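Local coordinates for protein methyltransferase (Streptococcus pyogenes, PDB 2ESR) that probably transfers a methyl group from S-adenosylmethionine to a substrate that is not established, at residues 33-38 against 44-49. Residues are numbered along the deposited sequence; the frame is centred on the assembly and turned at random.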
loop_
_atom_site.group_PDB
_atom_site.type_symbol
_atom_site.label_atom_id
_atom_site.label_comp_id
_atom_site.label_asym_id
_atom_site.label_seq_id
_atom_site.Cartn_x
_atom_site.Cartn_y
_atom_site.Cartn_z
ATOM N N GLY A 33 -9.684 -6.194 7.449
ATOM C CA GLY A 33 -9.518 -4.773 7.704
ATOM C C GLY A 33 -8.139 -4.287 7.300
ATOM O O GLY A 33 -7.270 -5.097 6.974
ATOM N N ARG A 34 -7.936 -2.968 7.325
ATOM C CA ARG A 34 -6.656 -2.371 6.953
ATOM C C ARG A 34 -5.864 -1.876 8.156
ATOM O O ARG A 34 -6.388 -1.161 9.007
ATOM C CB ARG A 34 -6.857 -1.186 6.002
ATOM C CG ARG A 34 -7.297 -1.529 4.588
ATOM C CD ARG A 34 -6.969 -0.365 3.651
ATOM N NE ARG A 34 -7.344 -0.622 2.260
ATOM C CZ ARG A 34 -8.596 -0.643 1.816
ATOM N NH1 ARG A 34 -9.604 -0.420 2.650
ATOM N NH2 ARG A 34 -8.843 -0.879 0.535
ATOM N N VAL A 35 -4.592 -2.248 8.201
ATOM C CA VAL A 35 -3.708 -1.849 9.281
ATOM C C VAL A 35 -2.741 -0.769 8.793
ATOM O O VAL A 35 -2.286 -0.805 7.648
ATOM C CB VAL A 35 -2.863 -3.053 9.780
ATOM C CG1 VAL A 35 -1.879 -2.600 10.860
ATOM C CG2 VAL A 35 -3.770 -4.142 10.322
ATOM N N LEU A 36 -2.457 0.201 9.659
ATOM C CA LEU A 36 -1.481 1.245 9.360
ATOM C C LEU A 36 -0.447 1.170 10.478
ATOM O O LEU A 36 -0.789 1.297 11.651
ATOM C CB LEU A 36 -2.120 2.639 9.345
ATOM C CG LEU A 36 -1.121 3.803 9.214
ATOM C CD1 LEU A 36 -0.341 3.685 7.912
ATOM C CD2 LEU A 36 -1.864 5.124 9.253
ATOM N N ASP A 37 0.810 0.945 10.113
ATOM C CA ASP A 37 1.881 0.856 11.096
ATOM C C ASP A 37 2.861 1.985 10.805
ATOM O O ASP A 37 3.710 1.869 9.918
ATOM C CB ASP A 37 2.588 -0.497 10.982
ATOM C CG ASP A 37 3.441 -0.823 12.198
ATOM O OD1 ASP A 37 3.832 0.111 12.929
ATOM O OD2 ASP A 37 3.728 -2.023 12.413
ATOM N N LEU A 38 2.726 3.079 11.546
ATOM C CA LEU A 38 3.594 4.232 11.382
ATOM C C LEU A 38 4.792 4.025 12.308
ATOM O O LEU A 38 4.649 3.470 13.398
ATOM C CB LEU A 38 2.834 5.512 11.749
ATOM C CG LEU A 38 1.629 5.818 10.853
ATOM C CD1 LEU A 38 0.909 7.065 11.362
ATOM C CD2 LEU A 38 2.098 6.026 9.419
ATOM N N GLY A 44 6.923 -5.844 13.215
ATOM C CA GLY A 44 6.360 -6.952 13.971
ATOM C C GLY A 44 4.877 -6.890 14.293
ATOM O O GLY A 44 4.176 -7.893 14.172
ATOM N N LEU A 45 4.385 -5.723 14.699
ATOM C CA LEU A 45 2.970 -5.592 15.036
ATOM C C LEU A 45 2.057 -5.733 13.824
ATOM O O LEU A 45 1.046 -6.427 13.889
ATOM C CB LEU A 45 2.710 -4.252 15.727
ATOM C CG LEU A 45 3.373 -4.124 17.104
ATOM C CD1 LEU A 45 3.093 -2.749 17.686
ATOM C CD2 LEU A 45 2.840 -5.219 18.025
ATOM N N ALA A 46 2.416 -5.085 12.721
ATOM C CA ALA A 46 1.597 -5.164 11.515
ATOM C C ALA A 46 1.530 -6.599 10.999
ATOM O O ALA A 46 0.468 -7.084 10.613
ATOM C CB ALA A 46 2.162 -4.246 10.432
ATOM N N ILE A 47 2.674 -7.275 11.000
ATOM C CA ILE A 47 2.744 -8.649 10.520
ATOM C C ILE A 47 1.897 -9.583 11.384
ATOM O O ILE A 47 1.147 -10.407 10.867
ATOM C CB ILE A 47 4.205 -9.136 10.493
ATOM C CG1 ILE A 47 5.007 -8.265 9.520
ATOM C CG2 ILE A 47 4.270 -10.607 10.090
ATOM C CD1 ILE A 47 6.486 -8.552 9.500
ATOM N N GLU A 48 1.997 -9.438 12.698
ATOM C CA GLU A 48 1.222 -10.289 13.592
ATOM C C GLU A 48 -0.269 -10.007 13.434
ATOM O O GLU A 48 -1.083 -10.927 13.457
ATOM C CB GLU A 48 1.658 -10.069 15.041
ATOM C CG GLU A 48 0.977 -10.966 16.065
ATOM C CD GLU A 48 1.205 -12.446 15.810
ATOM O OE1 GLU A 48 2.330 -12.823 15.413
ATOM O OE2 GLU A 48 0.262 -13.238 16.024
ATOM N N ALA A 49 -0.627 -8.739 13.239
ATOM C CA ALA A 49 -2.031 -8.369 13.082
ATOM C C ALA A 49 -2.623 -9.021 11.839
ATOM O O ALA A 49 -3.765 -9.471 11.848
ATOM C CB ALA A 49 -2.177 -6.848 12.995
HETATM O O HOH W 1 5.570 -2.689 14.002
#
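Asp37, on strand 34-38, reaches the first turn of helix 44-51 with its carboxylate. OD2 faces the backbone amides of Leu45 and Ala46. It accepts a hydrogen bond from Ala46 N at 3.3 Å. The bond is weak and bent, with an N-H...O angle of 133°. A water lies between Asp37 OD2 and Leu45 N, but its 2.5 Å distance to OD2 is unusually short and its bond to Leu45 N is weak, so this link is doubtful. CG of Asp37 stands opposite the backbone N (chi1 -164°), which carries the carboxylate out to the helix. The methyl of Ala46 makes van der Waals contact with the same side chain: CB lies 3.4 Å from Asp37 OD2 and 3.8 Å from Asp37 CB. Phe105 of strand 101-106 and Leu59 of strand 56-60 also pack against Asp37.

Apolar contacts come from Val35, which points at the same helix face. Its CG2 meets Ala49 CB at 4.1 Å, and CG1 lies 4.4 Å from Ala46 CB. Ala46 and Ala49 put only methyl groups between helix and strand, consistent with the 8.5 Å separation of the short axes, which run nearly antiparallel (168°).

Strand 34-38 and helix 44-51 open a beta-alpha-beta unit that continues into strand 56-60. The short connection between strand and helix, with a possible GxGxxA pattern that includes Ala46, resembles the glycine-rich S-adenosylmethionine-binding loop that follows the first strand in Rossmann-fold methyltransferases.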